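Long-range contacts in UL144 (Macacine herpesvirus 1, PDB 6NYP), which probably engages the host inhibitory receptor BTLA as a viral mimic of the TNF-receptor family member HVEM: residues Q13-C18 and T32-T37; G42-G47 and T70-C75. One frame throughout, in Å; residues are numbered along the deposited sequence.

Interaction 1. Residues Q13-C18 and T32-T37; sequences QCCPPC and TSTTCT
Thr34 OG1 meets Pro16 twice, at its flat peptide carbonyl and over one side of its puckered ring. Toward the carbonyl it donates a hydrogen bond of 3.0 Å to Pro16 O, arriving in the carbonyl plane on a lone pair with a C=O...donor angle of 130°. Over the ring the same hydroxyl oxygen is nearest CD, with Thr34 OG1 and Pro16 CD 3.4 Å apart. Cys15 adds its CB at 3.6 Å from Thr34 OG1. The side chains of Pro16 and Thr34 lie beside one another with opposed directions, and Thr34 chi1 (-47°) sets OG1 anti to its own carbonyl carbon, on the side facing Pro16. Farther along, the two segments are joined covalently by a disulfide between Cys18 SG and Cys36 SG, 2.0 Å long, with a left-handed CB-SG-SG-CB torsion of -86°. Each sulfur stands beside the backbone N of its own residue. Thr34 CG2, the other branch, comes within 4.3 Å of Cys18 SG. From strand 22-26, Val24 touches Cys18 and Tyr22 touches Cys36, while Cys15 is bonded to Cys28. Residues Thr34 to Thr37 also form an antiparallel ladder with a strand of another protein chain, which extends the sheet across the interface. The interlaced pairs Cys15-Cys28 and Cys18-Cys36 match the B-type modules of TNF-receptor cysteine-rich domains. Chemically, a covalent link and one threonine hydroxyl, which satisfies a proline carbonyl, fix the segment 13-18 against the strand that pairs with the other protein.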
loop_
_atom_site.group_PDB
_atom_site.type_symbol
_atom_site.label_atom_id
_atom_site.label_comp_id
_atom_site.label_asym_id
_atom_site.label_seq_id
_atom_site.Cartn_x
_atom_site.Cartn_y
_atom_site.Cartn_z
ATOM N N GLN F 13 -13.784 0.699 10.039
ATOM C CA GLN F 13 -13.357 -0.084 8.851
ATOM C C GLN F 13 -11.866 -0.422 8.979
ATOM O O GLN F 13 -11.069 0.482 9.343
ATOM C CB GLN F 13 -13.648 0.720 7.581
ATOM C CG GLN F 13 -13.510 -0.046 6.267
ATOM C CD GLN F 13 -14.522 -1.153 6.078
ATOM O OE1 GLN F 13 -15.730 -0.923 6.034
ATOM N NE2 GLN F 13 -14.029 -2.369 5.904
ATOM N N CYS F 14 -11.521 -1.679 8.687
ATOM C CA CYS F 14 -10.135 -2.208 8.683
ATOM C C CYS F 14 -9.537 -2.011 7.285
ATOM O O CYS F 14 -10.102 -2.557 6.312
ATOM C CB CYS F 14 -10.119 -3.673 9.102
ATOM S SG CYS F 14 -10.487 -3.926 10.858
ATOM N N CYS F 15 -8.442 -1.245 7.196
ATOM C CA CYS F 15 -7.876 -0.738 5.920
ATOM C C CYS F 15 -6.376 -0.989 5.846
ATOM O O CYS F 15 -5.689 -1.036 6.864
ATOM C CB CYS F 15 -8.151 0.751 5.753
ATOM S SG CYS F 15 -9.911 1.125 5.579
ATOM N N PRO F 16 -5.832 -1.156 4.621
ATOM C CA PRO F 16 -4.386 -1.119 4.411
ATOM C C PRO F 16 -3.793 0.193 4.914
ATOM O O PRO F 16 -4.389 1.252 4.736
ATOM C CB PRO F 16 -4.222 -1.204 2.887
ATOM C CG PRO F 16 -5.512 -1.833 2.396
ATOM C CD PRO F 16 -6.579 -1.401 3.379
ATOM N N PRO F 17 -2.601 0.176 5.545
ATOM C CA PRO F 17 -1.961 1.411 5.986
ATOM C C PRO F 17 -1.346 2.177 4.807
ATOM O O PRO F 17 -1.317 1.643 3.708
ATOM C CB PRO F 17 -0.906 0.902 6.975
ATOM C CG PRO F 17 -0.530 -0.464 6.446
ATOM C CD PRO F 17 -1.815 -1.022 5.872
ATOM N N CYS F 18 -0.875 3.399 5.069
ATOM C CA CYS F 18 -0.061 4.210 4.126
ATOM C C CYS F 18 1.427 3.968 4.404
ATOM O O CYS F 18 1.770 3.595 5.550
ATOM C CB CYS F 18 -0.395 5.691 4.266
ATOM S SG CYS F 18 -2.071 6.128 3.728
ATOM N N THR F 32 -12.687 -1.709 -1.664
ATOM C CA THR F 32 -11.831 -0.664 -2.293
ATOM C C THR F 32 -10.591 -0.356 -1.450
ATOM O O THR F 32 -10.570 -0.673 -0.250
ATOM C CB THR F 32 -12.591 0.647 -2.523
ATOM O OG1 THR F 32 -13.072 1.113 -1.261
ATOM C CG2 THR F 32 -13.716 0.487 -3.522
ATOM N N SER F 33 -9.617 0.277 -2.101
ATOM C CA SER F 33 -8.275 0.647 -1.585
ATOM C C SER F 33 -8.342 1.891 -0.692
ATOM O O SER F 33 -9.315 2.654 -0.797
ATOM C CB SER F 33 -7.355 0.877 -2.749
ATOM O OG SER F 33 -8.086 1.394 -3.853
ATOM N N THR F 34 -7.317 2.073 0.138
ATOM C CA THR F 34 -6.992 3.330 0.858
ATOM C C THR F 34 -6.246 4.252 -0.111
ATOM O O THR F 34 -5.428 3.724 -0.879
ATOM C CB THR F 34 -6.064 3.052 2.047
ATOM O OG1 THR F 34 -6.550 1.933 2.795
ATOM C CG2 THR F 34 -5.893 4.246 2.957
ATOM N N THR F 35 -6.530 5.554 -0.100
ATOM C CA THR F 35 -5.781 6.580 -0.880
ATOM C C THR F 35 -4.853 7.322 0.088
ATOM O O THR F 35 -5.339 7.768 1.160
ATOM C CB THR F 35 -6.727 7.523 -1.635
ATOM O OG1 THR F 35 -7.670 6.739 -2.366
ATOM C CG2 THR F 35 -6.009 8.446 -2.589
ATOM N N CYS F 36 -3.563 7.392 -0.247
ATOM C CA CYS F 36 -2.506 8.075 0.546
ATOM C C CYS F 36 -1.899 9.202 -0.290
ATOM O O CYS F 36 -1.793 9.023 -1.518
ATOM C CB CYS F 36 -1.415 7.098 0.956
ATOM S SG CYS F 36 -2.090 5.620 1.747
ATOM N N THR F 37 -1.546 10.323 0.339
ATOM C CA THR F 37 -0.869 11.464 -0.331
ATOM C C THR F 37 0.420 11.796 0.430
ATOM O O THR F 37 0.413 11.719 1.678
ATOM C CB THR F 37 -1.814 12.664 -0.502
ATOM O OG1 THR F 37 -2.997 12.220 -1.168
ATOM C CG2 THR F 37 -1.199 13.786 -1.309
#

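Interaction 2. Residues G42-G47 and T70-C75; sequences GTYVSG and TQNTVC
Asn72 OD1, on the side chain that packs against Tyr44, is held by two donors: Thr55 OG1 and the backbone N of Thr73. The second bond is weak, bent to 131° at the hydrogen although Thr73 N and Asn72 OD1 are 2.8 Å apart. Asn72 N and CB cover one face of the Tyr44 ring, N above its centre and CB in a CH-pi contact 4.0 Å from the ring centroid. The amide extends past the CE1 side, offset but only 14° from parallel, with Asn72 CG 3.6 Å from Tyr44 CE1. The backbone of Gln71 continues along this face, and Gln71 O approaches Tyr44 CB at 4.0 Å. Thr70 O sits obliquely to the ring, 3.9 Å from Tyr44 CD2; the CA atoms of Val45 and Thr70 come within 5.0 Å. The CB bond of Tyr44 points toward 70-75, and chi1 (72°) puts CG between the backbone N and the carbonyl carbon. Thr52, on strand 51-53, also touches the tyrosine. A Gly-Thr-Tyr segment packed on an Asn-Thr-Val-Cys segment is characteristic of TNF-receptor cysteine-rich domains, where the tyrosine of the first module rests against the loop leading to the strand that bears the last cysteine.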
loop_
_atom_site.group_PDB
_atom_site.type_symbol
_atom_site.label_atom_id
_atom_site.label_comp_id
_atom_site.label_asym_id
_atom_site.label_seq_id
_atom_site.Cartn_x
_atom_site.Cartn_y
_atom_site.Cartn_z
ATOM N N GLY F 42 9.497 19.293 4.838
ATOM C CA GLY F 42 9.384 20.231 5.971
ATOM C C GLY F 42 8.153 19.959 6.822
ATOM O O GLY F 42 7.851 20.796 7.713
ATOM N N THR F 43 7.448 18.854 6.546
ATOM C CA THR F 43 6.261 18.376 7.305
ATOM C C THR F 43 6.478 16.912 7.694
ATOM O O THR F 43 7.295 16.237 7.040
ATOM C CB THR F 43 4.965 18.544 6.499
ATOM O OG1 THR F 43 4.878 17.502 5.518
ATOM C CG2 THR F 43 4.867 19.906 5.845
ATOM N N TYR F 44 5.773 16.453 8.729
ATOM C CA TYR F 44 5.782 15.042 9.191
ATOM C C TYR F 44 4.337 14.568 9.374
ATOM O O TYR F 44 3.463 15.372 9.745
ATOM C CB TYR F 44 6.609 14.900 10.470
ATOM C CG TYR F 44 5.980 15.487 11.712
ATOM C CD1 TYR F 44 6.198 16.808 12.077
ATOM C CD2 TYR F 44 5.176 14.711 12.535
ATOM C CE1 TYR F 44 5.620 17.347 13.217
ATOM C CE2 TYR F 44 4.590 15.235 13.677
ATOM C CZ TYR F 44 4.802 16.561 14.013
ATOM O OH TYR F 44 4.238 17.079 15.145
ATOM N N VAL F 45 4.110 13.281 9.114
ATOM C CA VAL F 45 2.798 12.599 9.306
ATOM C C VAL F 45 2.504 12.595 10.809
ATOM O O VAL F 45 3.217 11.902 11.552
ATOM C CB VAL F 45 2.796 11.177 8.715
ATOM C CG1 VAL F 45 1.464 10.479 8.951
ATOM C CG2 VAL F 45 3.141 11.173 7.236
ATOM N N SER F 46 1.480 13.344 11.223
ATOM C CA SER F 46 1.145 13.673 12.633
ATOM C C SER F 46 0.143 12.661 13.200
ATOM O O SER F 46 0.495 11.947 14.151
ATOM C CB SER F 46 0.637 15.088 12.723
ATOM O OG SER F 46 0.280 15.422 14.058
ATOM N N GLY F 47 -1.063 12.603 12.631
ATOM C CA GLY F 47 -2.028 11.513 12.862
ATOM C C GLY F 47 -2.026 10.567 11.678
ATOM O O GLY F 47 -0.982 10.454 11.015
ATOM N N THR F 70 7.882 10.801 9.837
ATOM C CA THR F 70 6.939 10.218 10.832
ATOM C C THR F 70 6.997 10.948 12.180
ATOM O O THR F 70 5.984 10.879 12.900
ATOM C CB THR F 70 7.204 8.723 11.053
ATOM O OG1 THR F 70 8.407 8.620 11.812
ATOM C CG2 THR F 70 7.309 7.936 9.763
ATOM N N GLN F 71 8.123 11.575 12.537
ATOM C CA GLN F 71 8.326 12.176 13.888
ATOM C C GLN F 71 8.875 13.606 13.773
ATOM O O GLN F 71 9.642 13.887 12.820
ATOM C CB GLN F 71 9.214 11.296 14.776
ATOM C CG GLN F 71 10.179 10.387 14.025
ATOM C CD GLN F 71 10.793 9.316 14.894
ATOM O OE1 GLN F 71 10.260 8.944 15.940
ATOM N NE2 GLN F 71 11.931 8.802 14.453
ATOM N N ASN F 72 8.475 14.463 14.724
ATOM C CA ASN F 72 8.878 15.892 14.844
ATOM C C ASN F 72 10.357 15.960 15.255
ATOM O O ASN F 72 10.887 14.919 15.700
ATOM C CB ASN F 72 7.996 16.622 15.865
ATOM C CG ASN F 72 8.090 18.132 15.785
ATOM O OD1 ASN F 72 8.673 18.680 14.848
ATOM N ND2 ASN F 72 7.531 18.811 16.773
ATOM N N THR F 73 10.995 17.131 15.116
ATOM C CA THR F 73 12.357 17.416 15.652
ATOM C C THR F 73 12.335 17.249 17.177
ATOM O O THR F 73 11.265 17.460 17.779
ATOM C CB THR F 73 12.862 18.823 15.296
ATOM O OG1 THR F 73 11.960 19.775 15.860
ATOM C CG2 THR F 73 12.973 19.083 13.810
ATOM N N VAL F 74 13.465 16.862 17.767
ATOM C CA VAL F 74 13.663 16.821 19.246
ATOM C C VAL F 74 14.697 17.891 19.592
ATOM O O VAL F 74 15.766 17.892 18.949
ATOM C CB VAL F 74 14.100 15.427 19.738
ATOM C CG1 VAL F 74 14.190 15.373 21.257
ATOM C CG2 VAL F 74 13.180 14.332 19.213
ATOM N N CYS F 75 14.364 18.773 20.541
ATOM C CA CYS F 75 15.223 19.892 21.013
ATOM C C CYS F 75 15.561 19.701 22.495
ATOM O O CYS F 75 14.717 19.153 23.232
ATOM C CB CYS F 75 14.542 21.241 20.815
ATOM S SG CYS F 75 13.779 21.435 19.184
#

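In the fold
From the N terminus, the hairpin of strands 8-9 and 14-15 has its second strand inside 13-18. The chain then runs through strand 22-26 and returns at 32-37, where interaction 1 closes the first loop and ties the N-terminal hairpin to the sheet of 22-26 and 34-38. Strand 34-38 passes directly on to 43-45, which pairs with 51-53; after strand 62-65, residues 70-75 come back and interaction 2 closes the second loop. The two loops follow in series, without nesting or crossing. Their contact centres are 21 Å apart and their nearest atoms about 6 Å, so each joins its own part of the elongated, helix-free chain, and the two do not touch. Thr70 touches Gln20, linking the second loop to the first.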